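Long-range contacts in putative lipoprotein LppA (Mycobacterium tuberculosis, PDB 2V7S), which is of unknown function but belongs to a lipoprotein family confined to pathogenic mycobacteria and is probably held at the cell membrane by its lipid: residues D51-K56 with C187-K192; E60-R65 with R113-N118; A68-I73 with A179-T184; Y145-E150 with Y169-L174. All blocks are in the same frame, centred on the assembly; numbering follows the deposited sequence.

Contact 1. Residues D51-K56 with C187-K192; sequences DSMRNK and CFLLQK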
# COMPACT_ATOMS: atom_id res chain seq x y z
N ASP A 51 -7.06 -0.34 12.37
CA ASP A 51 -8.28 -0.11 13.15
C ASP A 51 -9.41 -1.04 12.71
O ASP A 51 -10.16 -1.58 13.54
CB ASP A 51 -8.74 1.33 13.07
CG ASP A 51 -7.94 2.26 13.99
OD1 ASP A 51 -7.06 1.81 14.77
OD2 ASP A 51 -8.20 3.46 13.89
N SER A 52 -9.51 -1.27 11.40
CA SER A 52 -10.55 -2.18 10.90
C SER A 52 -10.35 -3.65 11.30
O SER A 52 -11.27 -4.46 11.14
CB SER A 52 -10.67 -2.05 9.38
OG SER A 52 -9.60 -2.72 8.77
N MSE A 53 -9.16 -3.99 11.80
CA MSE A 53 -8.83 -5.39 12.20
C MSE A 53 -8.94 -5.62 13.72
O MSE A 53 -8.85 -6.77 14.20
CB MSE A 53 -7.43 -5.77 11.72
CG MSE A 53 -7.38 -6.07 10.24
SE MSE A 53 -5.54 -6.28 9.62
CE MSE A 53 -5.16 -7.89 10.56
N ARG A 54 -9.12 -4.53 14.46
CA ARG A 54 -9.30 -4.60 15.92
C ARG A 54 -10.40 -5.58 16.36
O ARG A 54 -10.18 -6.48 17.22
CB ARG A 54 -9.45 -3.19 16.52
CG ARG A 54 -8.13 -2.41 16.52
CD ARG A 54 -8.29 -0.96 17.03
NE ARG A 54 -7.02 -0.25 16.88
CZ ARG A 54 -6.07 -0.24 17.81
NH1 ARG A 54 -4.92 0.40 17.60
NH2 ARG A 54 -6.27 -0.87 18.95
N ASN A 55 -11.56 -5.47 15.74
CA ASN A 55 -12.66 -6.41 15.99
C ASN A 55 -12.34 -7.93 15.91
O ASN A 55 -13.13 -8.75 16.38
CB ASN A 55 -13.81 -6.11 15.04
CG ASN A 55 -13.58 -6.73 13.68
OD1 ASN A 55 -14.22 -7.72 13.32
ND2 ASN A 55 -12.62 -6.20 12.94
N LYS A 56 -11.22 -8.30 15.29
CA LYS A 56 -10.91 -9.71 15.11
C LYS A 56 -10.29 -10.34 16.34
O LYS A 56 -10.17 -11.56 16.41
CB LYS A 56 -9.96 -9.97 13.92
CG LYS A 56 -10.46 -9.49 12.55
CD LYS A 56 -9.34 -9.57 11.48
CE LYS A 56 -8.68 -10.96 11.34
NZ LYS A 56 -9.59 -12.06 10.90
N CYS A 187 -4.72 -13.44 9.27
CA CYS A 187 -3.87 -12.42 9.87
C CYS A 187 -4.61 -11.81 11.07
O CYS A 187 -5.82 -11.51 10.97
CB CYS A 187 -3.52 -11.33 8.81
SG CYS A 187 -2.44 -10.03 9.46
N PHE A 188 -3.93 -11.66 12.21
CA PHE A 188 -4.54 -10.99 13.39
C PHE A 188 -3.51 -10.03 13.94
O PHE A 188 -2.36 -10.34 13.91
CB PHE A 188 -4.89 -11.99 14.53
CG PHE A 188 -5.99 -12.97 14.18
CD1 PHE A 188 -5.71 -14.08 13.38
CD2 PHE A 188 -7.30 -12.77 14.63
CE1 PHE A 188 -6.73 -14.99 13.01
CE2 PHE A 188 -8.34 -13.70 14.30
CZ PHE A 188 -8.02 -14.82 13.48
N LEU A 189 -3.96 -8.88 14.43
CA LEU A 189 -3.12 -7.95 15.17
C LEU A 189 -2.61 -8.60 16.43
O LEU A 189 -3.34 -9.30 17.14
CB LEU A 189 -3.95 -6.70 15.56
CG LEU A 189 -4.64 -5.86 14.46
CD1 LEU A 189 -5.41 -4.66 15.04
CD2 LEU A 189 -3.52 -5.34 13.53
N LEU A 190 -1.34 -8.34 16.76
CA LEU A 190 -0.80 -8.73 18.04
C LEU A 190 -1.56 -8.02 19.17
O LEU A 190 -2.01 -6.89 18.99
CB LEU A 190 0.68 -8.30 18.07
CG LEU A 190 1.59 -8.87 16.96
CD1 LEU A 190 3.01 -8.29 17.04
CD2 LEU A 190 1.65 -10.40 17.02
N GLN A 191 -1.70 -8.66 20.33
CA GLN A 191 -2.32 -7.99 21.46
C GLN A 191 -1.66 -6.64 21.80
O GLN A 191 -2.34 -5.69 22.15
CB GLN A 191 -2.40 -8.90 22.71
CG GLN A 191 -3.05 -8.17 23.89
CD GLN A 191 -4.51 -7.90 23.61
OE1 GLN A 191 -5.20 -8.74 23.03
NE2 GLN A 191 -5.00 -6.75 24.03
N LYS A 192 -0.35 -6.51 21.62
CA LYS A 192 0.29 -5.21 21.91
C LYS A 192 -0.23 -4.05 21.03
O LYS A 192 -0.30 -2.89 21.48
CB LYS A 192 1.81 -5.32 21.83
CG LYS A 192 2.37 -5.78 20.48
CD LYS A 192 3.90 -5.53 20.50
CE LYS A 192 4.55 -5.88 19.18
NZ LYS A 192 6.05 -5.84 19.31
O HOH W 1 -6.78 -8.57 14.63

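Contact 2. Residues E60-R65 with R113-N118; sequences EAARER and RRPIAN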
# COMPACT_ATOMS: atom_id res chain seq x y z
N GLU A 60 -2.52 -13.84 19.59
CA GLU A 60 -2.28 -14.76 20.71
C GLU A 60 -3.52 -15.58 21.01
O GLU A 60 -3.41 -16.77 21.24
CB GLU A 60 -1.86 -13.98 21.98
CG GLU A 60 -0.45 -13.34 21.89
CD GLU A 60 -0.41 -11.95 21.17
OE1 GLU A 60 -1.43 -11.53 20.57
OE2 GLU A 60 0.64 -11.28 21.21
N ALA A 61 -4.69 -14.96 21.00
CA ALA A 61 -5.93 -15.72 21.23
C ALA A 61 -6.19 -16.68 20.07
O ALA A 61 -6.59 -17.82 20.26
CB ALA A 61 -7.16 -14.79 21.42
N ALA A 62 -6.00 -16.19 18.85
CA ALA A 62 -6.24 -17.02 17.67
C ALA A 62 -5.36 -18.26 17.62
O ALA A 62 -5.80 -19.28 17.12
CB ALA A 62 -5.98 -16.20 16.42
N ARG A 63 -4.11 -18.13 18.06
CA ARG A 63 -3.14 -19.22 18.01
C ARG A 63 -3.57 -20.29 19.01
O ARG A 63 -3.50 -21.49 18.71
CB ARG A 63 -1.71 -18.73 18.35
CG ARG A 63 -0.69 -19.91 18.39
CD ARG A 63 0.71 -19.48 18.85
NE ARG A 63 1.28 -20.44 19.80
CZ ARG A 63 1.65 -21.69 19.53
NH1 ARG A 63 1.54 -22.25 18.30
NH2 ARG A 63 2.14 -22.41 20.55
N GLU A 64 -4.00 -19.85 20.19
CA GLU A 64 -4.55 -20.74 21.21
C GLU A 64 -5.75 -21.56 20.69
O GLU A 64 -5.82 -22.80 20.88
CB GLU A 64 -4.94 -19.92 22.47
CG GLU A 64 -5.60 -20.76 23.56
CD GLU A 64 -6.13 -19.91 24.72
OE1 GLU A 64 -5.30 -19.35 25.44
OE2 GLU A 64 -7.36 -19.85 24.91
N ARG A 65 -6.67 -20.87 20.04
CA ARG A 65 -7.89 -21.47 19.53
C ARG A 65 -7.63 -22.40 18.36
O ARG A 65 -8.28 -23.43 18.20
CB ARG A 65 -8.91 -20.36 19.15
CG ARG A 65 -9.65 -19.82 20.44
CD ARG A 65 -9.76 -18.33 20.58
NE ARG A 65 -10.21 -18.02 21.94
CZ ARG A 65 -9.44 -17.88 23.01
NH1 ARG A 65 -8.11 -17.92 22.91
NH2 ARG A 65 -10.00 -17.66 24.19
N ARG A 113 0.36 -11.01 12.72
CA ARG A 113 0.92 -12.30 12.24
C ARG A 113 -0.23 -13.25 12.01
O ARG A 113 -1.34 -13.05 12.55
CB ARG A 113 1.88 -12.92 13.27
CG ARG A 113 3.17 -12.12 13.45
CD ARG A 113 4.01 -12.63 14.62
NE ARG A 113 5.00 -11.64 15.00
CZ ARG A 113 6.13 -11.90 15.65
NH1 ARG A 113 6.44 -13.15 15.99
NH2 ARG A 113 6.98 -10.90 15.92
N ARG A 114 0.04 -14.30 11.24
CA ARG A 114 -0.91 -15.38 11.01
C ARG A 114 -0.52 -16.50 11.99
O ARG A 114 0.66 -16.95 11.98
CB ARG A 114 -0.78 -15.86 9.55
CG ARG A 114 -1.19 -14.80 8.49
CD ARG A 114 -1.00 -15.40 7.06
NE ARG A 114 -1.97 -16.47 6.75
CZ ARG A 114 -1.74 -17.48 5.90
NH1 ARG A 114 -0.57 -17.59 5.26
NH2 ARG A 114 -2.67 -18.42 5.68
N PRO A 115 -1.46 -16.91 12.87
CA PRO A 115 -1.11 -17.98 13.82
C PRO A 115 -0.87 -19.30 13.12
O PRO A 115 -1.47 -19.56 12.08
CB PRO A 115 -2.33 -18.08 14.73
CG PRO A 115 -3.45 -17.39 14.01
CD PRO A 115 -2.84 -16.41 13.05
N ILE A 116 0.03 -20.10 13.69
CA ILE A 116 0.28 -21.46 13.24
C ILE A 116 -0.02 -22.32 14.46
O ILE A 116 0.54 -22.13 15.57
CB ILE A 116 1.75 -21.65 12.82
CG1 ILE A 116 2.11 -20.76 11.61
CG2 ILE A 116 2.06 -23.16 12.59
CD1 ILE A 116 3.62 -20.74 11.33
N ALA A 117 -0.96 -23.23 14.30
CA ALA A 117 -1.33 -24.11 15.41
C ALA A 117 -0.11 -25.03 15.77
O ALA A 117 0.69 -25.39 14.87
CB ALA A 117 -2.56 -24.90 15.00
N ASN A 118 0.07 -25.38 17.06
CA ASN A 118 1.14 -26.35 17.38
C ASN A 118 1.01 -27.53 16.40
O ASN A 118 -0.09 -28.07 16.24
CB ASN A 118 1.03 -26.87 18.81
CG ASN A 118 1.20 -25.79 19.87
OD1 ASN A 118 1.46 -24.63 19.57
ND2 ASN A 118 1.04 -26.17 21.11

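Contact 3. Residues A68-I73 with A179-T184; sequences ATARII and ATLNIT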
# COMPACT_ATOMS: atom_id res chain seq x y z
N ALA A 68 -6.21 -25.56 19.79
CA ALA A 68 -7.36 -26.35 20.28
C ALA A 68 -8.08 -27.07 19.12
O ALA A 68 -8.52 -28.19 19.27
CB ALA A 68 -8.38 -25.48 21.04
N THR A 69 -8.19 -26.41 17.98
CA THR A 69 -8.86 -27.01 16.82
C THR A 69 -8.02 -28.16 16.27
O THR A 69 -8.56 -29.18 15.86
CB THR A 69 -9.14 -25.95 15.73
OG1 THR A 69 -10.23 -25.14 16.20
CG2 THR A 69 -9.56 -26.62 14.39
N ALA A 70 -6.70 -27.98 16.25
CA ALA A 70 -5.82 -29.07 15.81
C ALA A 70 -6.02 -30.30 16.68
O ALA A 70 -6.07 -31.43 16.14
CB ALA A 70 -4.32 -28.64 15.83
N ARG A 71 -6.08 -30.09 18.01
CA ARG A 71 -6.38 -31.16 19.00
C ARG A 71 -7.71 -31.84 18.64
O ARG A 71 -7.80 -33.05 18.59
CB ARG A 71 -6.44 -30.62 20.43
CG ARG A 71 -6.84 -31.67 21.54
CD ARG A 71 -6.85 -31.06 23.00
NE ARG A 71 -5.64 -30.24 23.25
CZ ARG A 71 -5.63 -28.91 23.40
NH1 ARG A 71 -6.77 -28.21 23.41
NH2 ARG A 71 -4.47 -28.27 23.59
N ILE A 72 -8.73 -31.03 18.41
CA ILE A 72 -10.05 -31.58 18.07
C ILE A 72 -9.97 -32.49 16.85
O ILE A 72 -10.56 -33.60 16.84
CB ILE A 72 -11.08 -30.46 17.86
CG1 ILE A 72 -11.46 -29.86 19.23
CG2 ILE A 72 -12.38 -30.98 17.15
CD1 ILE A 72 -12.16 -28.51 19.11
N ILE A 73 -9.30 -32.01 15.80
CA ILE A 73 -9.17 -32.78 14.56
C ILE A 73 -8.40 -34.09 14.84
O ILE A 73 -8.82 -35.17 14.41
CB ILE A 73 -8.45 -31.96 13.44
CG1 ILE A 73 -9.37 -30.84 12.91
CG2 ILE A 73 -8.03 -32.90 12.24
CD1 ILE A 73 -8.63 -29.72 12.17
N ALA A 179 3.07 -38.77 8.93
CA ALA A 179 1.95 -37.88 8.72
C ALA A 179 1.84 -36.75 9.75
O ALA A 179 2.01 -36.97 10.95
CB ALA A 179 0.65 -38.67 8.66
N THR A 180 1.55 -35.55 9.26
CA THR A 180 1.40 -34.39 10.13
C THR A 180 0.11 -33.68 9.79
O THR A 180 -0.42 -33.84 8.69
CB THR A 180 2.60 -33.41 9.97
OG1 THR A 180 2.72 -33.01 8.59
CG2 THR A 180 3.91 -34.07 10.42
N LEU A 181 -0.39 -32.91 10.74
CA LEU A 181 -1.43 -31.95 10.51
C LEU A 181 -0.89 -30.56 10.86
O LEU A 181 -0.34 -30.33 11.98
CB LEU A 181 -2.65 -32.29 11.43
CG LEU A 181 -3.75 -31.24 11.58
CD1 LEU A 181 -4.46 -31.03 10.23
CD2 LEU A 181 -4.79 -31.62 12.69
N ASN A 182 -1.07 -29.60 9.93
CA ASN A 182 -0.72 -28.23 10.23
C ASN A 182 -1.86 -27.29 9.90
O ASN A 182 -2.68 -27.61 9.05
CB ASN A 182 0.53 -27.82 9.48
CG ASN A 182 1.77 -28.37 10.13
OD1 ASN A 182 2.25 -27.81 11.13
ND2 ASN A 182 2.30 -29.46 9.58
N ILE A 183 -1.91 -26.18 10.62
CA ILE A 183 -2.94 -25.19 10.39
C ILE A 183 -2.32 -23.82 10.53
O ILE A 183 -1.63 -23.53 11.53
CB ILE A 183 -4.12 -25.30 11.43
CG1 ILE A 183 -4.66 -26.74 11.55
CG2 ILE A 183 -5.27 -24.31 11.08
CD1 ILE A 183 -5.61 -26.92 12.73
N THR A 184 -2.61 -22.96 9.56
CA THR A 184 -2.22 -21.56 9.64
C THR A 184 -3.50 -20.76 9.56
O THR A 184 -4.40 -21.09 8.77
CB THR A 184 -1.29 -21.20 8.46
OG1 THR A 184 -0.14 -22.04 8.53
CG2 THR A 184 -0.81 -19.75 8.57

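Contact 4. Residues Y145-E150 with Y169-L174; sequences YGATTE and YEFRLL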
# COMPACT_ATOMS: atom_id res chain seq x y z
N TYR A 145 -14.26 -22.59 9.82
CA TYR A 145 -13.41 -21.40 9.71
C TYR A 145 -13.53 -20.67 8.33
O TYR A 145 -12.84 -19.67 8.09
CB TYR A 145 -11.95 -21.77 10.01
CG TYR A 145 -11.74 -22.05 11.49
CD1 TYR A 145 -11.92 -23.33 12.00
CD2 TYR A 145 -11.36 -21.03 12.36
CE1 TYR A 145 -11.76 -23.60 13.35
CE2 TYR A 145 -11.15 -21.28 13.72
CZ TYR A 145 -11.36 -22.57 14.20
OH TYR A 145 -11.20 -22.84 15.53
N GLY A 146 -14.42 -21.18 7.47
CA GLY A 146 -14.55 -20.68 6.10
C GLY A 146 -13.50 -21.17 5.11
O GLY A 146 -13.39 -20.65 4.00
N ALA A 147 -12.74 -22.19 5.50
CA ALA A 147 -11.80 -22.83 4.60
C ALA A 147 -12.48 -24.01 3.88
O ALA A 147 -12.75 -25.05 4.48
CB ALA A 147 -10.54 -23.25 5.37
N THR A 148 -12.80 -23.82 2.59
CA THR A 148 -13.54 -24.83 1.83
C THR A 148 -12.98 -25.12 0.43
O THR A 148 -13.55 -25.91 -0.33
CB THR A 148 -15.06 -24.44 1.71
OG1 THR A 148 -15.17 -23.15 1.11
CG2 THR A 148 -15.73 -24.37 3.11
N THR A 149 -11.88 -24.48 0.07
CA THR A 149 -11.31 -24.70 -1.26
C THR A 149 -10.27 -25.81 -1.11
O THR A 149 -9.27 -25.63 -0.41
CB THR A 149 -10.69 -23.40 -1.83
OG1 THR A 149 -11.67 -22.35 -1.78
CG2 THR A 149 -10.22 -23.60 -3.30
N GLU A 150 -10.52 -26.93 -1.78
CA GLU A 150 -9.77 -28.17 -1.55
C GLU A 150 -8.69 -28.34 -2.59
O GLU A 150 -8.86 -27.89 -3.72
CB GLU A 150 -10.70 -29.39 -1.65
CG GLU A 150 -11.59 -29.64 -0.44
CD GLU A 150 -12.22 -31.02 -0.47
OE1 GLU A 150 -12.46 -31.54 -1.57
OE2 GLU A 150 -12.46 -31.60 0.61
N TYR A 169 -7.42 -18.94 6.11
CA TYR A 169 -6.94 -20.17 6.81
C TYR A 169 -6.44 -21.22 5.84
O TYR A 169 -6.80 -21.21 4.63
CB TYR A 169 -8.04 -20.79 7.71
CG TYR A 169 -8.48 -19.87 8.81
CD1 TYR A 169 -9.34 -18.79 8.53
CD2 TYR A 169 -8.06 -20.07 10.13
CE1 TYR A 169 -9.78 -17.94 9.53
CE2 TYR A 169 -8.47 -19.18 11.14
CZ TYR A 169 -9.32 -18.12 10.80
OH TYR A 169 -9.76 -17.26 11.75
N GLU A 170 -5.59 -22.11 6.36
CA GLU A 170 -5.11 -23.23 5.56
C GLU A 170 -4.94 -24.42 6.50
O GLU A 170 -4.27 -24.29 7.50
CB GLU A 170 -3.81 -22.90 4.78
CG GLU A 170 -3.25 -24.13 3.95
CD GLU A 170 -1.94 -23.87 3.18
OE1 GLU A 170 -1.34 -22.78 3.31
OE2 GLU A 170 -1.48 -24.77 2.44
N PHE A 171 -5.58 -25.55 6.18
CA PHE A 171 -5.47 -26.78 6.97
C PHE A 171 -4.82 -27.79 6.09
O PHE A 171 -5.28 -28.00 4.98
CB PHE A 171 -6.86 -27.30 7.37
CG PHE A 171 -7.61 -26.40 8.34
CD1 PHE A 171 -8.04 -25.13 7.95
CD2 PHE A 171 -7.90 -26.83 9.63
CE1 PHE A 171 -8.75 -24.31 8.85
CE2 PHE A 171 -8.58 -26.00 10.53
CZ PHE A 171 -9.00 -24.75 10.14
N ARG A 172 -3.76 -28.45 6.58
CA ARG A 172 -3.03 -29.39 5.72
C ARG A 172 -2.67 -30.68 6.47
O ARG A 172 -2.04 -30.64 7.54
CB ARG A 172 -1.75 -28.76 5.19
CG ARG A 172 -1.19 -29.55 4.01
CD ARG A 172 0.06 -28.91 3.45
NE ARG A 172 0.50 -29.62 2.26
CZ ARG A 172 1.62 -29.35 1.59
NH1 ARG A 172 1.92 -30.06 0.51
NH2 ARG A 172 2.44 -28.39 2.02
N LEU A 173 -3.08 -31.79 5.88
CA LEU A 173 -2.74 -33.10 6.33
C LEU A 173 -1.80 -33.66 5.26
O LEU A 173 -2.22 -33.91 4.13
CB LEU A 173 -4.03 -33.94 6.46
CG LEU A 173 -3.94 -35.39 6.94
CD1 LEU A 173 -3.59 -35.36 8.42
CD2 LEU A 173 -5.29 -36.11 6.74
N LEU A 174 -0.52 -33.82 5.61
CA LEU A 174 0.48 -34.23 4.67
C LEU A 174 1.21 -35.45 5.19
O LEU A 174 1.60 -35.50 6.34
CB LEU A 174 1.48 -33.09 4.44
CG LEU A 174 2.73 -33.38 3.59
CD1 LEU A 174 2.40 -33.63 2.13
CD2 LEU A 174 3.70 -32.21 3.70

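Contact 1. Residues D51-K56 with C187-K192
Selenomethionine Met53 and Lys56 meet three successive residues, Cys187, Phe188 and Leu189. The Met53 chain bends at its last torsion (chi3 68°), which carries its CE to Cys187 SG at 3.6 Å, while its CB rests on Leu189 CG at 3.9 Å. Leu189 CD1 also reaches Arg54, touching CG at 3.8 Å. Lys56 lies across the Phe188 ring: its CE stands over one face, toward the rim, and its NZ makes a cation-pi contact, 4.3 Å from the ring centroid and 25° off the normal. Lys56 O meets the edge of the same ring, 3.5 Å from Phe188 CE2. One water joins the backbones, donating to Met53 O and accepting from Leu189 N, each at 2.8 Å. Further out, Asp186 forms a salt bridge with Lys56 NZ, the disulfide to Cys104 fixes Cys187 SG, and Asp51 OD1 takes the NE of Arg54 at 2.9 Å. Leu41 of the second subunit packs on Met53. The ammonium of Lys56 thus has both a carboxylate and an aromatic face for company, which probably favours its charged form, whereas the buried Cys187 O has no hydrogen-bonding partner in the model.

Contact 2. Residues E60-R65 with R113-N118
Helix 59-80 comes closest to the segment 113-118 where Arg63 and Pro115 face each other, their CA atoms 4.8 Å apart. The proline ring lies against the helix surface, with Pro115 CB 3.6 Å from Arg63 CA and Pro115 CG 3.7 Å from Ala62 CB. From there the Arg63 side chain runs past Pro115 toward Asn118. Its first torsion sets CG opposite the backbone N (chi1 176°), and a bend at chi3 turns the guanidinium back onto the loop. NH1 donates to Ile116 O at 2.9 Å, with the acceptor near the guanidinium plane; NH1 lies almost in line with the carbonyl bond, though its N-H points somewhat off the oxygen (136°). Asn118 OD1 sits at the guanidinium edge between the two terminal nitrogens; the bonds from NH1 and NH2 are both bent and weak, and the amide plane is turned 35° from the guanidinium. One cationic group therefore bridges a main-chain carbonyl and a side-chain amide. Thr67, one turn further along, takes the backbone N of Asn118 with its OG1. Phe188 of strand 188-189 packs on Ala62 and Pro115, Asp98 of helix 92-100 touches Arg63, and Ala117 bonds through its backbone to Ile183 of strand 179-184.

Contact 3. Residues A68-I73 with A179-T184
Ala70 and Ile73 of helix 59-80 rest on Leu181 and Ile183, alternate residues that strand 179-184 turns toward the helix. The contact across the segments is apolar. Its closest point is a methyl pair, Ile73 CG2 against Leu181 CD2 at 3.5 Å, the side chains crossing at about a right angle. Leu181 places its CG opposite the backbone N (chi1 167°), and the same CD2 then also reaches the helix backbone, 3.7 Å from Ala70 O. Ile183 uses its far end: CD1 lies 3.8 Å from both CA and CB of Ala70, and meets Ile73 CD1 tip to tip at 4.2 Å. The small Ala70 lets the Ile183 methyl come right up to the helix backbone. Thr69 adds a looser touch through its CG2, whereas its hydroxyl turns to Tyr145 OH. Val120 of strand 120-122 and Phe171 of strand 169-175 extend the same apolar layer, and Val138 of helix 128-143 packs on Ile73. The segment axes pass 9.3 Å apart with their directions at 148°, roughly antiparallel. A helix laid on the apolar face of an antiparallel sheet is the arrangement of a two-layer alpha/beta sandwich, here with helices 59-80 and 128-143 on one face.

Contact 4. Residues Y145-E150 with Y169-L174
Tyr145 leans on both Tyr169 and Phe171, two aromatic side chains projecting from the same side of strand 169-175. In this tight part, Tyr145 CB stands over the centre of the Tyr169 ring, a CH-pi contact of 4.1 Å, and the ring carbon Tyr145 CD2 lies 3.6 Å from Tyr169 CE2. The two planes are inclined at 49°, with centroids 5.2 Å apart. Toward Phe171, Tyr145 CD1 comes in at the ring edge, 3.7 Å from CZ, and again the planes are oblique, at 46°. Having CG beside the backbone N (chi1 -72°), Tyr145 turns CD2 to Tyr169 and CD1 to Phe171. Ala147 is looser: its CB is 4.1 Å from Phe171 CD1 and 4.2 Å from Tyr169 CB. Gly146, with positive phi, ends the helix in a Schellman motif, and beyond Ala147 the exposed Thr148, Thr149 and Glu150 lead the chain away from strand 169-175. Polar atoms are met by other partners, Tyr145 OH by Thr69 OG1 and Tyr145 O by Asn167 ND2. Leu66 of helix 59-80 covers both tyrosines, Val138 and Ala142 of helix 128-143 lie on Phe171, and strand 160-166 stands between strands 169-175 and 149-151 in the sheet.

How the contacts relate
From the N terminus, helix 37-53 opens contact 1, whose long loop closes only at strand 188-189, so the other three contacts nest inside it. Helix 59-80 then serves contact 2 and contact 3 in turn. Contact 2 closes early, at 113-118, whereas contact 3 waits for strand 179-184; contact 4 opens and closes within that wait. Contacts 2 and 4 follow in series, but contacts 2 and 3 cross, their segments alternating along the chain. Neighbouring strands 112-114 and 188-189 join contacts 1 and 2 through the three-stranded sheet, and strands 169-175 and 179-184 join contacts 3 and 4 through the six-stranded one. Helix 59-80 spans both sheets.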